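Local coordinates for putative branched chain amino acid ABC transporter, periplasmic amino acid-binding protein (Brucella ovis, PDB 4XFK) that probably binds leucine, isoleucine, valine, threonine and alanine in the periplasm as the receptor component of an amino-acid ABC transport system, at residues A[11-16]-A[54-59]; A[37-42]-A[301-306]; A[107-112]-A[320-325]; A[130-135]-A[346-351]. The protein carries 1 engineered substitution. One frame throughout, in Å; residues are numbered along the deposited sequence.

How the contacts relate
Contacts 1, 3 and 4 all reach the five-stranded parallel sheet of one lobe, at its 54-59 edge, at the start of strand 111-114 and at its 131-133 edge, respectively; contact 2 lies in the helical layer beside it. Contact 4, which also reaches the mixed sheet, is buried in all its touching residues, contacts 2 and 3 are largely buried, and contact 1 is partly exposed. Chemistry follows position: regular backbone hydrogen bonds in contact 1, aliphatic packing with amides and one water in contact 2, a hydroxyl-to-carbonyl bond with waters in contact 3, and ring stacking with polar side-chain bonds in contact 4. Phe-306 packs on Ile-14 and Ile-325, linking contacts 1, 2 and 3.

Contact 1 (A[11-16]-A[54-59]); sequences PLKIAL and QILEYD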
loop_
_atom_site.group_PDB
_atom_site.type_symbol
_atom_site.label_atom_id
_atom_site.label_comp_id
_atom_site.label_asym_id
_atom_site.label_seq_id
_atom_site.Cartn_x
_atom_site.Cartn_y
_atom_site.Cartn_z
ATOM N N PRO A 11 -15.054 10.558 22.520
ATOM C CA PRO A 11 -15.087 9.937 21.191
ATOM C C PRO A 11 -13.693 9.722 20.626
ATOM O O PRO A 11 -12.757 10.463 20.946
ATOM C CB PRO A 11 -15.827 10.969 20.336
ATOM C CG PRO A 11 -15.609 12.269 21.041
ATOM C CD PRO A 11 -15.540 11.951 22.507
ATOM N N LEU A 12 -13.568 8.706 19.783
ATOM C CA LEU A 12 -12.344 8.484 19.030
ATOM C C LEU A 12 -12.344 9.415 17.826
ATOM O O LEU A 12 -13.312 9.461 17.064
ATOM C CB LEU A 12 -12.274 7.029 18.584
ATOM C CG LEU A 12 -10.979 6.596 17.904
ATOM C CD1 LEU A 12 -9.799 6.760 18.841
ATOM C CD2 LEU A 12 -11.113 5.160 17.448
ATOM N N LYS A 13 -11.255 10.160 17.669
ATOM C CA LYS A 13 -11.092 11.084 16.556
ATOM C C LYS A 13 -9.917 10.630 15.698
ATOM O O LYS A 13 -8.771 10.561 16.170
ATOM C CB LYS A 13 -10.851 12.505 17.068
ATOM C CG LYS A 13 -12.035 13.083 17.851
ATOM C CD LYS A 13 -11.760 14.522 18.281
ATOM C CE LYS A 13 -12.945 15.136 19.016
ATOM N NZ LYS A 13 -12.699 16.577 19.302
ATOM N N ILE A 14 -10.206 10.331 14.434
ATOM C CA ILE A 14 -9.204 9.819 13.509
ATOM C C ILE A 14 -8.990 10.820 12.390
ATOM O O ILE A 14 -9.939 11.188 11.688
ATOM C CB ILE A 14 -9.638 8.459 12.921
ATOM C CG1 ILE A 14 -9.880 7.453 14.048
ATOM C CG2 ILE A 14 -8.596 7.937 11.939
ATOM C CD1 ILE A 14 -10.197 6.056 13.573
ATOM N N ALA A 15 -7.740 11.251 12.227
ATOM C CA ALA A 15 -7.388 12.231 11.207
ATOM C C ALA A 15 -6.800 11.574 9.969
ATOM O O ALA A 15 -5.817 10.847 10.052
ATOM C CB ALA A 15 -6.401 13.235 11.760
ATOM N N LEU A 16 -7.396 11.860 8.820
ATOM C CA LEU A 16 -6.874 11.411 7.531
ATOM C C LEU A 16 -6.071 12.560 6.943
ATOM O O LEU A 16 -6.618 13.631 6.642
ATOM C CB LEU A 16 -8.031 11.041 6.601
ATOM C CG LEU A 16 -7.647 10.661 5.172
ATOM C CD1 LEU A 16 -6.780 9.410 5.140
ATOM C CD2 LEU A 16 -8.896 10.475 4.307
ATOM N N GLN A 54 -15.204 9.958 14.873
ATOM C CA GLN A 54 -15.129 11.161 14.061
ATOM C C GLN A 54 -13.980 11.063 13.076
ATOM O O GLN A 54 -12.855 10.712 13.440
ATOM C CB GLN A 54 -14.945 12.388 14.945
ATOM C CG GLN A 54 -16.157 12.655 15.806
ATOM C CD GLN A 54 -15.956 13.807 16.766
ATOM O OE1 GLN A 54 -15.279 14.789 16.455
ATOM N NE2 GLN A 54 -16.536 13.688 17.944
ATOM N N ILE A 55 -14.279 11.361 11.818
ATOM C CA ILE A 55 -13.297 11.290 10.751
ATOM C C ILE A 55 -12.932 12.714 10.379
ATOM O O ILE A 55 -13.744 13.446 9.831
ATOM C CB ILE A 55 -13.856 10.539 9.534
ATOM C CG1 ILE A 55 -14.419 9.177 9.961
ATOM C CG2 ILE A 55 -12.778 10.371 8.482
ATOM C CD1 ILE A 55 -15.137 8.450 8.856
ATOM N N LEU A 56 -11.717 13.112 10.730
ATOM C CA LEU A 56 -11.253 14.471 10.512
ATOM C C LEU A 56 -10.299 14.480 9.333
ATOM O O LEU A 56 -9.223 13.891 9.386
ATOM C CB LEU A 56 -10.522 14.980 11.752
ATOM C CG LEU A 56 -11.276 14.949 13.083
ATOM C CD1 LEU A 56 -10.404 15.549 14.181
ATOM C CD2 LEU A 56 -12.617 15.662 12.976
ATOM N N GLU A 57 -10.676 15.144 8.254
ATOM C CA GLU A 57 -9.858 15.129 7.047
ATOM C C GLU A 57 -8.997 16.375 6.933
ATOM O O GLU A 57 -9.465 17.485 7.193
ATOM C CB GLU A 57 -10.756 14.996 5.819
ATOM C CG GLU A 57 -11.567 13.701 5.792
ATOM C CD GLU A 57 -12.546 13.648 4.635
ATOM O OE1 GLU A 57 -12.100 13.492 3.482
ATOM O OE2 GLU A 57 -13.765 13.770 4.871
ATOM N N TYR A 58 -7.735 16.179 6.546
ATOM C CA TYR A 58 -6.780 17.269 6.339
ATOM C C TYR A 58 -6.137 17.132 4.971
ATOM O O TYR A 58 -5.334 16.234 4.737
ATOM C CB TYR A 58 -5.705 17.286 7.439
ATOM C CG TYR A 58 -6.294 17.513 8.805
ATOM C CD1 TYR A 58 -6.826 16.457 9.530
ATOM C CD2 TYR A 58 -6.346 18.784 9.362
ATOM C CE1 TYR A 58 -7.402 16.659 10.770
ATOM C CE2 TYR A 58 -6.911 18.992 10.610
ATOM C CZ TYR A 58 -7.437 17.924 11.301
ATOM O OH TYR A 58 -8.008 18.106 12.539
ATOM N N ASP A 59 -6.521 18.014 4.064
ATOM C CA ASP A 59 -6.001 18.033 2.703
ATOM C C ASP A 59 -4.582 18.578 2.722
ATOM O O ASP A 59 -4.364 19.750 3.001
ATOM C CB ASP A 59 -6.917 18.910 1.853
ATOM C CG ASP A 59 -6.554 18.924 0.378
ATOM O OD1 ASP A 59 -5.654 18.168 -0.056
ATOM O OD2 ASP A 59 -7.202 19.715 -0.356
#
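Strands 13-18 and 54-59 are the two strands of a beta-alpha-beta crossover, with helix 26-44 between them in the chain, and here they run side by side in the parallel sheet of a periplasmic-binding-protein fold. The axes of 13-16 and 54-59 approach to 4.5 Å with their directions 24° apart. Four parallel bridges fix the register: Lys-13 with Gln-54, Ile-14 with Ile-55, Ala-15 with Leu-56 and Leu-16 with Glu-57. Five backbone hydrogen bonds join the strands, alternating in direction, from Gln-54 N to Leu-12 O (2.9 Å) through to Tyr-58 N to Leu-16 O (2.8 Å). A CA-H...O contact from Ala-15 CA to Leu-56 O, at 3.1 Å, adds to them.

On the face that carries Lys-13, Ala-15, Gln-54 and Leu-56, the extended Lys-13 and Gln-54 chains lie side by side and point the same way. In both, CG is anti to the carbonyl carbon (chi1 -64° and -67°). Lysine meets the amide with its carbons, Lys-13 CE lying 3.5 Å from Gln-54 OE1. The other amide atom, Gln-54 NE2, rests 3.5 Å from Pro-11 CG. Farther along, Tyr-58 CE1 comes obliquely to Ala-15 CB at 3.7 Å.

Tyr-58 OH is hydrogen-bonded to Asp-77, and its ring also lies against helix 63-76. Ile-14, Leu-16 and Ile-55 turn instead to helix 26-44, from which Arg-32 forms a salt bridge with Glu-57. Strand 81-84 continues the sheet beyond 13-18 through backbone bonds to Ala-15, so strand 13-18 is interior and 54-59 the edge.

Contact 2 (A[37-42]-A[301-306]); sequences YQLGKI and FGLQLF
Leu-303 is the first residue of 301-306 to meet 37-42, and its side chain slides past that of Gln-38 in the opposite direction. Leu-303 CB lies 3.6 Å from Gln-38 CG, the closest approach between these two side chains. Farther out, Leu-303 CD2 touches Leu-39 CD2 at 4.2 Å, an apolar contact at the branch end of Leu-303. The carbonyl of Leu-303 also takes part: its O accepts from a water at 2.9 Å, and the same water accepts from Gln-38 NE2 at 2.7 Å. This bridge satisfies a side-chain N-H of a buried glutamine with a main-chain acceptor of the facing helix.

Gln-304 follows and crosses Gln-38 at about a right angle. Its CG is 3.4 Å from Gln-38 CD and almost as near to OE1 and NE2 of that residue, which places it over the plane of the Gln-38 amide. The extended chain then carries Gln-304 NE2 to Gln-38 OE1, a weak hydrogen bond of 3.4 Å although it is fairly straight at 164°. The two amide planes are 75° apart. On the Gln-38 side, the chain bends at chi2 (58°), setting CD beside Gln-304 CG.

The segments are side by side, with axes 9.3 Å apart at closest and their N-to-C directions similar. Helix 26-44 is the connection between strands 13-18 and 54-59. Helix 296-312 also packs on strands 333-336 and 339-343, through Leu-305 on both and Gln-304 on the first, while Tyr-37 reaches Asp-283 and Tyr-284 of helix 274-288.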
loop_
_atom_site.group_PDB
_atom_site.type_symbol
_atom_site.label_atom_id
_atom_site.label_comp_id
_atom_site.label_asym_id
_atom_site.label_seq_id
_atom_site.Cartn_x
_atom_site.Cartn_y
_atom_site.Cartn_z
ATOM N N TYR A 37 -15.092 3.992 3.570
ATOM C CA TYR A 37 -15.787 2.706 3.482
ATOM C C TYR A 37 -15.679 1.923 4.795
ATOM O O TYR A 37 -16.691 1.512 5.366
ATOM C CB TYR A 37 -15.253 1.869 2.310
ATOM C CG TYR A 37 -15.804 0.460 2.248
ATOM C CD1 TYR A 37 -16.961 0.172 1.530
ATOM C CD2 TYR A 37 -15.146 -0.591 2.880
ATOM C CE1 TYR A 37 -17.456 -1.122 1.466
ATOM C CE2 TYR A 37 -15.633 -1.885 2.820
ATOM C CZ TYR A 37 -16.790 -2.148 2.116
ATOM O OH TYR A 37 -17.262 -3.441 2.060
ATOM N N GLN A 38 -14.458 1.704 5.277
ATOM C CA GLN A 38 -14.299 0.804 6.413
ATOM C C GLN A 38 -14.611 1.453 7.759
ATOM O O GLN A 38 -15.228 0.824 8.627
ATOM C CB GLN A 38 -12.931 0.121 6.416
ATOM C CG GLN A 38 -12.868 -1.028 7.412
ATOM C CD GLN A 38 -13.928 -2.097 7.154
ATOM O OE1 GLN A 38 -14.219 -2.438 6.012
ATOM N NE2 GLN A 38 -14.485 -2.645 8.224
ATOM N N LEU A 39 -14.205 2.705 7.953
ATOM C CA LEU A 39 -14.662 3.413 9.144
ATOM C C LEU A 39 -16.180 3.587 9.094
ATOM O O LEU A 39 -16.843 3.611 10.132
ATOM C CB LEU A 39 -13.970 4.762 9.311
ATOM C CG LEU A 39 -12.464 4.726 9.566
ATOM C CD1 LEU A 39 -11.963 6.118 9.864
ATOM C CD2 LEU A 39 -12.113 3.790 10.707
ATOM N N GLY A 40 -16.738 3.672 7.888
ATOM C CA GLY A 40 -18.180 3.689 7.739
ATOM C C GLY A 40 -18.812 2.416 8.267
ATOM O O GLY A 40 -19.853 2.476 8.926
ATOM N N LYS A 41 -18.198 1.261 8.004
ATOM C CA LYS A 41 -18.720 0.005 8.556
ATOM C C LYS A 41 -18.663 0.011 10.082
ATOM O O LYS A 41 -19.592 -0.438 10.752
ATOM C CB LYS A 41 -17.953 -1.213 8.030
ATOM C CG LYS A 41 -17.983 -1.395 6.521
ATOM C CD LYS A 41 -19.384 -1.638 5.985
ATOM C CE LYS A 41 -19.327 -1.912 4.468
ATOM N NZ LYS A 41 -20.675 -2.075 3.842
ATOM N N ILE A 42 -17.555 0.491 10.637
ATOM C CA ILE A 42 -17.437 0.559 12.089
ATOM C C ILE A 42 -18.508 1.487 12.654
ATOM O O ILE A 42 -19.158 1.164 13.650
ATOM C CB ILE A 42 -16.033 0.980 12.561
ATOM C CG1 ILE A 42 -14.979 0.006 12.022
ATOM C CG2 ILE A 42 -15.983 1.028 14.094
ATOM C CD1 ILE A 42 -13.547 0.406 12.345
ATOM N N PHE A 301 -8.501 -3.635 4.577
ATOM C CA PHE A 301 -8.177 -4.801 5.394
ATOM C C PHE A 301 -7.448 -4.371 6.674
ATOM O O PHE A 301 -7.671 -4.922 7.755
ATOM C CB PHE A 301 -7.346 -5.829 4.612
ATOM C CG PHE A 301 -8.010 -6.363 3.355
ATOM C CD1 PHE A 301 -9.373 -6.235 3.143
ATOM C CD2 PHE A 301 -7.246 -6.981 2.371
ATOM C CE1 PHE A 301 -9.964 -6.717 1.975
ATOM C CE2 PHE A 301 -7.835 -7.477 1.209
ATOM C CZ PHE A 301 -9.188 -7.334 1.009
ATOM N N GLY A 302 -6.591 -3.365 6.553
ATOM C CA GLY A 302 -5.917 -2.830 7.714
ATOM C C GLY A 302 -6.902 -2.260 8.706
ATOM O O GLY A 302 -6.780 -2.482 9.913
ATOM N N LEU A 303 -7.889 -1.527 8.202
ATOM C CA LEU A 303 -8.897 -0.959 9.090
ATOM C C LEU A 303 -9.841 -2.024 9.639
ATOM O O LEU A 303 -10.408 -1.841 10.709
ATOM C CB LEU A 303 -9.650 0.185 8.419
ATOM C CG LEU A 303 -8.819 1.448 8.189
ATOM C CD1 LEU A 303 -9.582 2.454 7.324
ATOM C CD2 LEU A 303 -8.428 2.085 9.513
ATOM N N GLN A 304 -9.980 -3.153 8.941
ATOM C CA GLN A 304 -10.683 -4.300 9.515
ATOM C C GLN A 304 -9.915 -4.881 10.699
ATOM O O GLN A 304 -10.513 -5.217 11.721
ATOM C CB GLN A 304 -10.969 -5.376 8.464
ATOM C CG GLN A 304 -11.997 -4.932 7.445
ATOM C CD GLN A 304 -12.396 -6.021 6.467
ATOM O OE1 GLN A 304 -11.862 -7.127 6.500
ATOM N NE2 GLN A 304 -13.344 -5.707 5.584
ATOM N N LEU A 305 -8.595 -4.987 10.583
ATOM C CA LEU A 305 -7.804 -5.447 11.717
ATOM C C LEU A 305 -7.887 -4.446 12.864
ATOM O O LEU A 305 -8.038 -4.835 14.019
ATOM C CB LEU A 305 -6.344 -5.687 11.318
ATOM C CG LEU A 305 -5.492 -6.278 12.443
ATOM C CD1 LEU A 305 -5.988 -7.663 12.828
ATOM C CD2 LEU A 305 -4.030 -6.336 12.048
ATOM N N PHE A 306 -7.790 -3.159 12.543
ATOM C CA PHE A 306 -7.950 -2.100 13.528
ATOM C C PHE A 306 -9.303 -2.201 14.233
ATOM O O PHE A 306 -9.380 -2.099 15.457
ATOM C CB PHE A 306 -7.782 -0.740 12.847
ATOM C CG PHE A 306 -8.046 0.430 13.746
ATOM C CD1 PHE A 306 -7.223 0.701 14.835
ATOM C CD2 PHE A 306 -9.127 1.263 13.510
ATOM C CE1 PHE A 306 -7.479 1.781 15.663
ATOM C CE2 PHE A 306 -9.375 2.344 14.327
ATOM C CZ PHE A 306 -8.553 2.599 15.402
HETATM O O HOH W 1 -13.222 -2.334 10.594
#

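Contact 3 (A[107-112]-A[320-325]); sequences GKEVLY and INTTDI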
loop_
_atom_site.group_PDB
_atom_site.type_symbol
_atom_site.label_atom_id
_atom_site.label_comp_id
_atom_site.label_asym_id
_atom_site.label_seq_id
_atom_site.Cartn_x
_atom_site.Cartn_y
_atom_site.Cartn_z
ATOM N N GLY A 107 1.543 9.053 28.103
ATOM C CA GLY A 107 0.170 8.845 28.519
ATOM C C GLY A 107 -0.852 9.451 27.574
ATOM O O GLY A 107 -2.044 9.168 27.679
ATOM N N LYS A 108 -0.389 10.291 26.654
ATOM C CA LYS A 108 -1.272 10.937 25.690
ATOM C C LYS A 108 -0.782 10.684 24.267
ATOM O O LYS A 108 -0.917 11.534 23.391
ATOM C CB LYS A 108 -1.324 12.444 25.934
ATOM N N GLU A 109 -0.225 9.501 24.041
ATOM C CA GLU A 109 0.387 9.175 22.759
ATOM C C GLU A 109 -0.614 9.121 21.603
ATOM O O GLU A 109 -1.789 8.793 21.784
ATOM C CB GLU A 109 1.157 7.856 22.863
ATOM C CG GLU A 109 2.374 7.921 23.781
ATOM C CD GLU A 109 2.063 7.603 25.237
ATOM O OE1 GLU A 109 0.870 7.505 25.602
ATOM O OE2 GLU A 109 3.027 7.443 26.020
ATOM N N VAL A 110 -0.119 9.449 20.413
ATOM C CA VAL A 110 -0.896 9.413 19.182
ATOM C C VAL A 110 -0.439 8.223 18.340
ATOM O O VAL A 110 0.759 7.922 18.274
ATOM C CB VAL A 110 -0.715 10.747 18.410
ATOM C CG1 VAL A 110 -1.290 10.678 16.998
ATOM C CG2 VAL A 110 -1.333 11.904 19.198
ATOM N N LEU A 111 -1.397 7.528 17.731
ATOM C CA LEU A 111 -1.100 6.405 16.846
ATOM C C LEU A 111 -1.026 6.835 15.393
ATOM O O LEU A 111 -1.824 7.651 14.943
ATOM C CB LEU A 111 -2.187 5.338 16.959
ATOM C CG LEU A 111 -2.138 4.377 18.134
ATOM C CD1 LEU A 111 -3.495 3.738 18.345
ATOM C CD2 LEU A 111 -1.069 3.324 17.870
ATOM N N TYR A 112 -0.079 6.264 14.656
ATOM C CA TYR A 112 -0.025 6.452 13.214
ATOM C C TYR A 112 -0.355 5.106 12.553
ATOM O O TYR A 112 0.422 4.147 12.636
ATOM C CB TYR A 112 1.350 6.985 12.791
ATOM C CG TYR A 112 1.619 7.029 11.299
ATOM C CD1 TYR A 112 0.590 7.218 10.371
ATOM C CD2 TYR A 112 2.920 6.887 10.821
ATOM C CE1 TYR A 112 0.862 7.241 9.006
ATOM C CE2 TYR A 112 3.189 6.911 9.478
ATOM C CZ TYR A 112 2.168 7.085 8.577
ATOM O OH TYR A 112 2.476 7.093 7.241
ATOM N N ILE A 320 -10.056 7.129 26.367
ATOM C CA ILE A 320 -9.427 6.369 25.301
ATOM C C ILE A 320 -7.928 6.297 25.517
ATOM O O ILE A 320 -7.271 7.315 25.704
ATOM C CB ILE A 320 -9.751 6.972 23.946
ATOM C CG1 ILE A 320 -11.249 6.804 23.688
ATOM C CG2 ILE A 320 -8.905 6.321 22.855
ATOM C CD1 ILE A 320 -11.697 7.274 22.363
ATOM N N ASN A 321 -7.404 5.079 25.501
ATOM C CA ASN A 321 -5.998 4.831 25.779
ATOM C C ASN A 321 -5.348 4.232 24.545
ATOM O O ASN A 321 -5.599 3.083 24.197
ATOM C CB ASN A 321 -5.880 3.887 26.976
ATOM C CG ASN A 321 -4.452 3.697 27.435
ATOM O OD1 ASN A 321 -3.566 3.406 26.640
ATOM N ND2 ASN A 321 -4.225 3.862 28.735
ATOM N N THR A 322 -4.508 5.018 23.883
ATOM C CA THR A 322 -3.905 4.569 22.639
ATOM C C THR A 322 -2.889 3.447 22.842
ATOM O O THR A 322 -2.628 2.693 21.920
ATOM C CB THR A 322 -3.253 5.723 21.883
ATOM O OG1 THR A 322 -2.382 6.420 22.775
ATOM C CG2 THR A 322 -4.307 6.692 21.356
ATOM N N THR A 323 -2.307 3.334 24.033
ATOM C CA THR A 323 -1.407 2.219 24.298
ATOM C C THR A 323 -2.197 0.919 24.333
ATOM O O THR A 323 -1.771 -0.085 23.767
ATOM C CB THR A 323 -0.615 2.411 25.599
ATOM O OG1 THR A 323 0.090 3.651 25.514
ATOM C CG2 THR A 323 0.384 1.268 25.794
ATOM N N ASP A 324 -3.364 0.944 24.970
ATOM C CA ASP A 324 -4.236 -0.224 24.982
ATOM C C ASP A 324 -4.694 -0.576 23.571
ATOM O O ASP A 324 -4.758 -1.750 23.216
ATOM C CB ASP A 324 -5.439 -0.016 25.910
ATOM C CG ASP A 324 -5.046 0.055 27.372
ATOM O OD1 ASP A 324 -3.968 -0.472 27.729
ATOM O OD2 ASP A 324 -5.818 0.635 28.163
ATOM N N ILE A 325 -4.994 0.431 22.756
ATOM C CA ILE A 325 -5.372 0.167 21.370
ATOM C C ILE A 325 -4.199 -0.474 20.617
ATOM O O ILE A 325 -4.377 -1.468 19.915
ATOM C CB ILE A 325 -5.864 1.443 20.649
ATOM C CG1 ILE A 325 -7.190 1.915 21.263
ATOM C CG2 ILE A 325 -6.024 1.193 19.146
ATOM C CD1 ILE A 325 -7.637 3.294 20.799
HETATM O O HOH W 2 -3.923 7.470 25.528
HETATM O O HOH W 3 -1.308 6.015 25.597
#
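The hydroxyl of Thr-322 meets the Glu-109 carbonyl from above its plane (48° out of it), and Gly-107 N likewise meets the Glu-109 carboxylate from above, at OE2. The first of these bonds crosses the contact: Thr-322 OG1, set between the backbone N and the carbonyl carbon by a chi1 of 51°, donates from there to Glu-109 O at 2.6 Å. One water donates to Thr-322 OG1 and, at 2.6 Å, to Glu-109 OE1; it is also hydrogen-bonded to Thr-323 OG1 (2.7 Å), whose direct protein partner is Tyr-130 OH. A second water accepts from Thr-322 N at 3.0 Å.

The contact sets the loop leading into strand 111-114 against the first turn of helix 322-331, with apolar packing beside the polar cluster. Leu-111 CD1 approaches Ile-325 CG2 to 3.7 Å, the side chains crossing obliquely. Asn-321 is the N-cap of helix 322-331, its OD1 accepting from Asp-324 N at 3.0 Å.

Thr-322 OG1 is thus both donor to a carbonyl and acceptor from water. The Glu-109 carboxylate, held by an N-H and a water near a helix N-terminus, would probably favour its ionised form.

Contact 4 (A[130-135]-A[346-351]); sequences YHFRFS and DDHQAK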
loop_
_atom_site.group_PDB
_atom_site.type_symbol
_atom_site.label_atom_id
_atom_site.label_comp_id
_atom_site.label_asym_id
_atom_site.label_seq_id
_atom_site.Cartn_x
_atom_site.Cartn_y
_atom_site.Cartn_z
ATOM N N TYR A 130 4.290 3.198 18.124
ATOM C CA TYR A 130 3.016 3.838 17.790
ATOM C C TYR A 130 2.784 3.999 16.288
ATOM O O TYR A 130 1.831 4.652 15.873
ATOM C CB TYR A 130 2.846 5.156 18.563
ATOM C CG TYR A 130 2.681 4.927 20.054
ATOM C CD1 TYR A 130 1.437 4.612 20.594
ATOM C CD2 TYR A 130 3.775 4.970 20.913
ATOM C CE1 TYR A 130 1.284 4.377 21.960
ATOM C CE2 TYR A 130 3.632 4.733 22.273
ATOM C CZ TYR A 130 2.390 4.435 22.789
ATOM O OH TYR A 130 2.256 4.202 24.144
ATOM N N HIS A 131 3.657 3.394 15.487
ATOM C CA HIS A 131 3.419 3.219 14.060
ATOM C C HIS A 131 3.047 1.762 13.783
ATOM O O HIS A 131 3.665 0.829 14.327
ATOM C CB HIS A 131 4.659 3.604 13.239
ATOM C CG HIS A 131 4.657 3.063 11.832
ATOM N ND1 HIS A 131 5.246 1.862 11.504
ATOM C CD2 HIS A 131 4.145 3.552 10.675
ATOM C CE1 HIS A 131 5.085 1.625 10.212
ATOM N NE2 HIS A 131 4.423 2.638 9.684
ATOM N N PHE A 132 2.043 1.580 12.926
ATOM C CA PHE A 132 1.668 0.261 12.434
ATOM C C PHE A 132 1.504 0.345 10.933
ATOM O O PHE A 132 0.808 1.246 10.442
ATOM C CB PHE A 132 0.335 -0.187 13.038
ATOM C CG PHE A 132 0.405 -0.532 14.494
ATOM C CD1 PHE A 132 0.335 0.456 15.459
ATOM C CD2 PHE A 132 0.540 -1.855 14.896
ATOM C CE1 PHE A 132 0.391 0.131 16.805
ATOM C CE2 PHE A 132 0.583 -2.185 16.235
ATOM C CZ PHE A 132 0.512 -1.193 17.195
ATOM N N ARG A 133 2.107 -0.595 10.210
ATOM C CA ARG A 133 1.932 -0.663 8.758
ATOM C C ARG A 133 1.020 -1.823 8.373
ATOM O O ARG A 133 1.268 -2.979 8.743
ATOM C CB ARG A 133 3.271 -0.776 8.016
ATOM C CG ARG A 133 3.073 -1.134 6.549
ATOM C CD ARG A 133 4.153 -0.619 5.623
ATOM N NE ARG A 133 5.479 -1.135 5.936
ATOM C CZ ARG A 133 6.586 -0.543 5.517
ATOM N NH1 ARG A 133 7.775 -1.046 5.824
ATOM N NH2 ARG A 133 6.488 0.571 4.804
ATOM N N PHE A 134 -0.033 -1.501 7.629
ATOM C CA PHE A 134 -1.057 -2.479 7.254
ATOM C C PHE A 134 -0.960 -2.953 5.809
ATOM O O PHE A 134 -1.691 -3.857 5.381
ATOM C CB PHE A 134 -2.449 -1.912 7.551
ATOM C CG PHE A 134 -2.680 -1.670 9.013
ATOM C CD1 PHE A 134 -3.177 -2.674 9.828
ATOM C CD2 PHE A 134 -2.355 -0.449 9.579
ATOM C CE1 PHE A 134 -3.397 -2.446 11.179
ATOM C CE2 PHE A 134 -2.550 -0.219 10.930
ATOM C CZ PHE A 134 -3.075 -1.221 11.729
ATOM N N SER A 135 -0.030 -2.358 5.075
ATOM C CA SER A 135 0.131 -2.607 3.653
ATOM C C SER A 135 1.389 -3.433 3.385
ATOM O O SER A 135 2.172 -3.712 4.301
ATOM C CB SER A 135 0.263 -1.263 2.940
ATOM O OG SER A 135 1.465 -0.628 3.338
ATOM N N ASP A 346 7.112 -7.404 16.482
ATOM C CA ASP A 346 8.499 -6.952 16.470
ATOM C C ASP A 346 8.668 -5.598 15.805
ATOM O O ASP A 346 9.450 -4.760 16.270
ATOM C CB ASP A 346 9.388 -7.943 15.719
ATOM C CG ASP A 346 9.277 -9.352 16.238
ATOM O OD1 ASP A 346 8.154 -9.906 16.241
ATOM O OD2 ASP A 346 10.328 -9.912 16.627
ATOM N N ASP A 347 7.954 -5.401 14.700
ATOM C CA ASP A 347 8.193 -4.254 13.834
ATOM C C ASP A 347 6.903 -3.557 13.425
ATOM O O ASP A 347 6.941 -2.502 12.809
ATOM C CB ASP A 347 9.001 -4.667 12.592
ATOM C CG ASP A 347 8.330 -5.768 11.766
ATOM O OD1 ASP A 347 7.315 -6.363 12.193
ATOM O OD2 ASP A 347 8.854 -6.054 10.665
ATOM N N HIS A 348 5.768 -4.148 13.784
ATOM C CA HIS A 348 4.455 -3.659 13.353
ATOM C C HIS A 348 4.282 -3.647 11.830
ATOM O O HIS A 348 3.693 -2.727 11.254
ATOM C CB HIS A 348 4.096 -2.310 13.994
ATOM C CG HIS A 348 3.969 -2.381 15.481
ATOM N ND1 HIS A 348 3.819 -1.263 16.273
ATOM C CD2 HIS A 348 3.949 -3.444 16.321
ATOM C CE1 HIS A 348 3.729 -1.635 17.538
ATOM N NE2 HIS A 348 3.806 -2.953 17.594
ATOM N N GLN A 349 4.790 -4.702 11.199
ATOM C CA GLN A 349 4.451 -5.030 9.823
ATOM C C GLN A 349 3.319 -6.058 9.832
ATOM O O GLN A 349 3.436 -7.108 10.468
ATOM C CB GLN A 349 5.677 -5.605 9.100
ATOM C CG GLN A 349 5.389 -6.128 7.707
ATOM C CD GLN A 349 4.846 -5.043 6.788
ATOM O OE1 GLN A 349 5.476 -3.996 6.587
ATOM N NE2 GLN A 349 3.667 -5.285 6.226
ATOM N N ALA A 350 2.217 -5.755 9.151
ATOM C CA ALA A 350 1.104 -6.699 9.077
ATOM C C ALA A 350 1.463 -7.924 8.239
ATOM O O ALA A 350 2.281 -7.845 7.309
ATOM C CB ALA A 350 -0.145 -6.027 8.524
ATOM N N LYS A 351 0.847 -9.051 8.600
ATOM C CA LYS A 351 1.017 -10.336 7.927
ATOM C C LYS A 351 -0.277 -10.670 7.197
ATOM O O LYS A 351 -1.348 -10.686 7.806
ATOM C CB LYS A 351 1.352 -11.429 8.940
ATOM C CG LYS A 351 1.619 -12.773 8.292
ATOM C CD LYS A 351 2.484 -13.664 9.165
ATOM C CE LYS A 351 1.700 -14.292 10.277
ATOM N NZ LYS A 351 2.576 -15.275 10.979
HETATM O O HOH W 4 6.689 0.346 13.504
#
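Phe-132 and His-348 make the tightly packed part of the contact: their rings form an offset stack with centroids 3.8 Å apart and planes at 6°. His-348 ND1 sits over the centre of the phenyl ring, and Phe-132 CE2 over that of the imidazole. The same ND1 donates in its ring plane to His-131 O at 2.9 Å, which fixes the rotation of the imidazole.

Around the single backbone bridge of Arg-133 with Gln-349, Arg-133 N donates to His-348 O and Ala-350 N to Arg-133 O. Gln-349, bent at chi2 (60°), puts both amide atoms to use. Its OE1, at the guanidinium edge and 20° out of that plane, accepts from Arg-133 NE at 2.9 Å. Its NE2 grips two carbonyls, Ser-135 O at 2.9 Å and Ala-350 O.

The other side is water-mediated: a water in the His-131 ring plane, 2.9 Å from ND1, donates to Asp-347 O, and NE2 of that ring is hydrogen-bonded to Asn-114.

Arg-133 NH2 bonds the carbonyls of Ala-117 and Ala-119, NH1 the Thr-123 hydroxyl. His-348 NE2 is hydrogen-bonded to Glu-330 of helix 322-331. Segment 346-351 runs into strand 350-360 of the mixed sheet, which thus meets edge strand 131-133.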